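Local coordinates for putative uncharacterized protein PH1500 (Pyrococcus horikoshii, PDB 4UZR) that is of unknown function, possibly binds ATP, and assembles into a dodecamer with twelve-bladed beta-propellers, at residues A[2-10]-A[63-72]. Sequence-based numbering, arbitrary orientation.
Sequences SELKLKPLP and RTKITLVTHP
Leu-4 is gripped twice by the backbone of strand 65-69. Its N donates to Lys-65 O (2.6 Å), and its O accepts from Thr-67 N (2.8 Å). Leu-6 repeats the pattern between Thr-67 O and Val-69 N. Strands 3-8 and 65-69 run parallel, their axes 19° from exact alignment. Leu-4, Leu-6, Ile-66 and Leu-68 form the tightly packed face. Here the side chains of Leu-6 and Ile-66 cross obliquely, with Leu-6 CD1 3.9 Å from Ile-66 CG2, and Leu-4 CG lies against Thr-64 CG2. Val-19 and Arg-23 of helix 18-26 touch Ile-66. This pairing belongs to the mixed sheet of the beta-clam domain. Strand 44-54 flanks strand 3-8 on its other edge, and a second subunit adds an antiparallel strand at Thr-67 and Leu-68. The other face, with Glu-3, Lys-5, Lys-65 and Thr-67, is more exposed, though Glu-13 of the second subunit packs on Lys-65 and Thr-67. Glu-3 and Lys-65 lie alongside each other, Glu-3 CG to Lys-65 CB 3.8 Å. Glu-3 OE2 and Lys-65 NZ stay 4.7 Å apart, not in contact. Near the start, Ser-2 OG hydrogen-bonds Thr-64 OG1 (2.9 Å), and Ser-2 CB sits over one face of the Arg-63 guanidinium. At the far end, Lys-7 places CG between its backbone N and carbonyl carbon (chi1 73°). Its chain, bent only at the last torsion, brings Lys-7 NZ to 3.6 Å from Pro-72 CA. Lys-7 NZ also makes a long, weak ion pair with Glu-110 of a third subunit. With an alanine here, Pro-72 would probably lose its cover and that glutamate this weak partner.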
ATOM      1  N   SER A   2      19.795  42.130  -2.234  1.00112.32           N
ATOM      2  CA  SER A   2      18.855  42.224  -3.344  1.00107.87           C
ATOM      3  C   SER A   2      19.090  41.084  -4.332  1.00100.68           C
ATOM      4  O   SER A   2      20.113  41.047  -5.017  1.00 77.41           O
ATOM      5  CB  SER A   2      18.989  43.582  -4.038  1.00111.76           C
ATOM      6  OG  SER A   2      17.951  43.787  -4.978  1.00109.72           O
ATOM      7  N   GLU A   3      18.134  40.164  -4.409  1.00 93.55           N
ATOM      8  CA  GLU A   3      18.290  38.958  -5.217  1.00 91.99           C
ATOM      9  C   GLU A   3      17.001  38.537  -5.920  1.00 91.27           C
ATOM     10  O   GLU A   3      15.925  38.517  -5.316  1.00 98.57           O
ATOM     11  CB  GLU A   3      18.797  37.799  -4.355  1.00105.50           C
ATOM     12  CG  GLU A   3      20.308  37.760  -4.181  1.00124.73           C
ATOM     13  CD  GLU A   3      20.759  36.647  -3.253  1.00140.53           C
ATOM     14  OE1 GLU A   3      19.888  35.976  -2.662  1.00145.44           O
ATOM     15  OE2 GLU A   3      21.985  36.453  -3.106  1.00148.51           O
ATOM     16  N   LEU A   4      17.125  38.197  -7.199  1.00 83.54           N
ATOM     17  CA  LEU A   4      16.001  37.692  -7.981  1.00 81.62           C
ATOM     18  C   LEU A   4      16.285  36.299  -8.535  1.00 75.91           C
ATOM     19  O   LEU A   4      17.291  36.077  -9.208  1.00 68.50           O
ATOM     20  CB  LEU A   4      15.666  38.646  -9.129  1.00 86.11           C
ATOM     21  CG  LEU A   4      14.889  39.917  -8.782  1.00 87.52           C
ATOM     22  CD1 LEU A   4      14.573  40.709 -10.042  1.00 80.28           C
ATOM     23  CD2 LEU A   4      13.616  39.582  -8.023  1.00 80.04           C
ATOM     24  N   LYS A   5      15.386  35.364  -8.250  1.00 80.70           N
ATOM     25  CA  LYS A   5      15.456  34.022  -8.807  1.00 70.33           C
ATOM     26  C   LYS A   5      14.268  33.824  -9.735  1.00 70.78           C
ATOM     27  O   LYS A   5      13.113  33.804  -9.287  1.00 73.13           O
ATOM     28  CB  LYS A   5      15.459  32.971  -7.695  1.00 60.52           C
ATOM     29  CG  LYS A   5      16.727  32.977  -6.853  1.00 73.96           C
ATOM     30  CD  LYS A   5      16.692  31.913  -5.768  1.00 80.91           C
ATOM     31  CE  LYS A   5      17.997  31.893  -4.985  1.00 90.04           C
ATOM     32  NZ  LYS A   5      17.806  31.448  -3.576  1.00104.27           N
ATOM     33  N   LEU A   6      14.573  33.676 -11.025  1.00 67.41           N
ATOM     34  CA  LEU A   6      13.571  33.662 -12.086  1.00 73.58           C
ATOM     35  C   LEU A   6      13.632  32.397 -12.934  1.00 68.55           C
ATOM     36  O   LEU A   6      14.641  31.691 -12.945  1.00 60.89           O
ATOM     37  CB  LEU A   6      13.798  34.852 -13.018  1.00 73.49           C
ATOM     38  CG  LEU A   6      13.929  36.249 -12.418  1.00 77.62           C
ATOM     39  CD1 LEU A   6      14.410  37.217 -13.486  1.00 62.34           C
ATOM     40  CD2 LEU A   6      12.605  36.702 -11.831  1.00 92.86           C
ATOM     41  N   LYS A   7      12.549  32.137 -13.662  1.00 75.41           N
ATOM     42  CA  LYS A   7      12.506  31.055 -14.640  1.00 72.65           C
ATOM     43  C   LYS A   7      11.419  31.321 -15.680  1.00 63.95           C
ATOM     44  O   LYS A   7      10.358  31.852 -15.353  1.00 70.57           O
ATOM     45  CB  LYS A   7      12.273  29.701 -13.958  1.00 73.47           C
ATOM     46  CG  LYS A   7      10.867  29.476 -13.425  1.00 84.06           C
ATOM     47  CD  LYS A   7      10.740  28.109 -12.766  1.00 91.00           C
ATOM     48  CE  LYS A   7       9.389  27.943 -12.085  1.00 91.55           C
ATOM     49  NZ  LYS A   7       8.590  26.837 -12.684  1.00 98.03           N
ATOM     50  N   PRO A   8      11.687  30.960 -16.944  1.00 54.28           N
ATOM     51  CA  PRO A   8      10.707  31.153 -18.019  1.00 58.05           C
ATOM     52  C   PRO A   8       9.555  30.160 -17.888  1.00 73.20           C
ATOM     53  O   PRO A   8       9.772  29.044 -17.417  1.00 73.34           O
ATOM     54  CB  PRO A   8      11.519  30.869 -19.283  1.00 51.18           C
ATOM     55  CG  PRO A   8      12.593  29.938 -18.835  1.00 58.39           C
ATOM     56  CD  PRO A   8      12.940  30.361 -17.436  1.00 51.41           C
ATOM     57  N   LEU A   9       8.350  30.559 -18.289  1.00 79.54           N
ATOM     58  CA  LEU A   9       7.201  29.660 -18.210  1.00 69.29           C
ATOM     59  C   LEU A   9       7.257  28.566 -19.283  1.00 71.56           C
ATOM     60  O   LEU A   9       7.150  27.383 -18.954  1.00 68.80           O
ATOM     61  CB  LEU A   9       5.872  30.429 -18.249  1.00 71.28           C
ATOM     62  CG  LEU A   9       5.592  31.405 -17.106  1.00 76.60           C
ATOM     63  CD1 LEU A   9       4.167  31.932 -17.182  1.00 81.60           C
ATOM     64  CD2 LEU A   9       5.851  30.744 -15.763  1.00 78.13           C
ATOM     65  N   PRO A  10       7.421  28.941 -20.566  1.00 69.80           N
ATOM     66  CA  PRO A  10       7.735  27.847 -21.486  1.00 64.73           C
ATOM     67  C   PRO A  10       9.227  27.534 -21.413  1.00 71.29           C
ATOM     68  O   PRO A  10      10.048  28.449 -21.469  1.00 79.88           O
ATOM     69  CB  PRO A  10       7.370  28.427 -22.852  1.00 55.09           C
ATOM     70  CG  PRO A  10       7.590  29.885 -22.704  1.00 63.40           C
ATOM     71  CD  PRO A  10       7.268  30.227 -21.274  1.00 65.68           C
ATOM     72  N   ARG A  63      22.306  46.902  -8.693  1.00119.76           N
ATOM     73  CA  ARG A  63      22.987  46.007  -7.767  1.00117.41           C
ATOM     74  C   ARG A  63      22.149  44.783  -7.393  1.00106.33           C
ATOM     75  O   ARG A  63      22.523  43.998  -6.520  1.00 96.29           O
ATOM     76  CB  ARG A  63      23.409  46.786  -6.515  1.00121.91           C
ATOM     77  CG  ARG A  63      22.400  47.863  -6.117  1.00130.50           C
ATOM     78  CD  ARG A  63      21.254  47.325  -5.283  1.00127.16           C
ATOM     79  NE  ARG A  63      21.585  47.092  -3.886  1.00129.99           N
ATOM     80  CZ  ARG A  63      20.667  46.942  -2.939  1.00129.43           C
ATOM     81  NH1 ARG A  63      19.380  47.003  -3.253  1.00124.73           N
ATOM     82  NH2 ARG A  63      21.032  46.735  -1.682  1.00136.04           N
ATOM     83  N   THR A  64      21.021  44.616  -8.075  1.00 83.64           N
ATOM     84  CA  THR A  64      20.167  43.459  -7.850  1.00 95.12           C
ATOM     85  C   THR A  64      20.747  42.213  -8.521  1.00 90.09           C
ATOM     86  O   THR A  64      20.974  42.199  -9.731  1.00 93.81           O
ATOM     87  CB  THR A  64      18.747  43.709  -8.374  1.00 76.99           C
ATOM     88  OG1 THR A  64      18.152  44.791  -7.644  1.00 80.59           O
ATOM     89  CG2 THR A  64      17.896  42.462  -8.214  1.00 72.55           C
ATOM     90  N   LYS A  65      20.984  41.168  -7.733  1.00 81.40           N
ATOM     91  CA  LYS A  65      21.517  39.921  -8.269  1.00 80.97           C
ATOM     92  C   LYS A  65      20.414  39.107  -8.932  1.00 78.67           C
ATOM     93  O   LYS A  65      19.364  38.873  -8.336  1.00 91.07           O
ATOM     94  CB  LYS A  65      22.189  39.103  -7.164  1.00 72.70           C
ATOM     95  CG  LYS A  65      23.420  39.772  -6.576  1.00 93.96           C
ATOM     96  CD  LYS A  65      24.016  38.956  -5.443  1.00 91.60           C
ATOM     97  CE  LYS A  65      25.305  39.584  -4.942  1.00103.39           C
ATOM     98  NZ  LYS A  65      25.973  38.752  -3.906  1.00117.39           N
ATOM     99  N   ILE A  66      20.657  38.679 -10.167  1.00 77.17           N
ATOM    100  CA  ILE A  66      19.677  37.888 -10.905  1.00 83.18           C
ATOM    101  C   ILE A  66      20.194  36.487 -11.229  1.00 87.68           C
ATOM    102  O   ILE A  66      21.278  36.326 -11.789  1.00 90.21           O
ATOM    103  CB  ILE A  66      19.250  38.588 -12.211  1.00 83.13           C
ATOM    104  CG1 ILE A  66      18.690  39.981 -11.914  1.00 63.51           C
ATOM    105  CG2 ILE A  66      18.224  37.751 -12.956  1.00 73.04           C
ATOM    106  CD1 ILE A  66      18.241  40.729 -13.148  1.00 92.43           C
ATOM    107  N   THR A  67      19.400  35.482 -10.876  1.00 87.32           N
ATOM    108  CA  THR A  67      19.783  34.083 -11.036  1.00 53.55           C
ATOM    109  C   THR A  67      18.765  33.334 -11.891  1.00 60.08           C
ATOM    110  O   THR A  67      17.558  33.480 -11.697  1.00 65.70           O
ATOM    111  CB  THR A  67      19.916  33.381  -9.665  1.00 54.86           C
ATOM    112  OG1 THR A  67      20.969  33.995  -8.912  1.00 66.53           O
ATOM    113  CG2 THR A  67      20.231  31.903  -9.836  1.00 55.05           C
ATOM    114  N   LEU A  68      19.249  32.546 -12.845  1.00 64.63           N
ATOM    115  CA  LEU A  68      18.370  31.686 -13.628  1.00 68.57           C
ATOM    116  C   LEU A  68      18.143  30.359 -12.906  1.00 73.30           C
ATOM    117  O   LEU A  68      19.088  29.666 -12.534  1.00 58.18           O
ATOM    118  CB  LEU A  68      18.947  31.439 -15.024  1.00 45.85           C
ATOM    119  CG  LEU A  68      18.237  30.402 -15.902  1.00 43.70           C
ATOM    120  CD1 LEU A  68      16.785  30.778 -16.157  1.00 43.12           C
ATOM    121  CD2 LEU A  68      18.980  30.223 -17.216  1.00 45.16           C
ATOM    122  N   VAL A  69      16.872  30.029 -12.708  1.00 70.28           N
ATOM    123  CA  VAL A  69      16.458  28.814 -12.015  1.00 70.91           C
ATOM    124  C   VAL A  69      15.796  27.851 -13.001  1.00 72.73           C
ATOM    125  O   VAL A  69      15.055  28.278 -13.883  1.00 64.18           O
ATOM    126  CB  VAL A  69      15.515  29.141 -10.828  1.00 51.40           C
ATOM    127  CG1 VAL A  69      14.765  27.908 -10.356  1.00 59.01           C
ATOM    128  CG2 VAL A  69      16.303  29.761  -9.681  1.00 48.45           C
ATOM    129  N   THR A  70      16.081  26.559 -12.871  1.00 83.18           N
ATOM    130  CA  THR A  70      15.492  25.566 -13.764  1.00 83.91           C
ATOM    131  C   THR A  70      14.369  24.788 -13.079  1.00 76.28           C
ATOM    132  O   THR A  70      13.262  24.700 -13.608  1.00 70.19           O
ATOM    133  CB  THR A  70      16.549  24.571 -14.312  1.00 56.39           C
ATOM    134  OG1 THR A  70      17.314  24.036 -13.225  1.00 62.74           O
ATOM    135  CG2 THR A  70      17.493  25.257 -15.283  1.00 52.34           C
ATOM    136  N   HIS A  71      14.651  24.255 -11.894  1.00 78.79           N
ATOM    137  CA  HIS A  71      13.672  23.483 -11.125  1.00 82.21           C
ATOM    138  C   HIS A  71      12.437  24.287 -10.695  1.00 81.74           C
ATOM    139  O   HIS A  71      12.548  25.460 -10.344  1.00 83.24           O
ATOM    140  CB  HIS A  71      14.355  22.831  -9.919  1.00 92.10           C
ATOM    141  CG  HIS A  71      15.338  21.763 -10.296  1.00103.25           C
ATOM    142  ND1 HIS A  71      14.945  20.530 -10.766  1.00100.45           N
ATOM    143  CD2 HIS A  71      16.688  21.754 -10.284  1.00109.45           C
ATOM    144  CE1 HIS A  71      16.015  19.800 -11.023  1.00102.94           C
ATOM    145  NE2 HIS A  71      17.089  20.518 -10.737  1.00107.18           N
ATOM    146  N   PRO A  72      11.254  23.642 -10.712  1.00120.11           N
ATOM    147  CA  PRO A  72       9.950  24.287 -10.521  1.00121.73           C
ATOM    148  C   PRO A  72       9.538  24.480  -9.059  1.00108.17           C
ATOM    149  O   PRO A  72       8.409  24.150  -8.701  1.00 97.72           O
ATOM    150  CB  PRO A  72       8.978  23.325 -11.214  1.00121.47           C
ATOM    151  CG  PRO A  72       9.706  22.014 -11.333  1.00116.71           C
ATOM    152  CD  PRO A  72      11.114  22.183 -10.853  1.00115.70           C
TER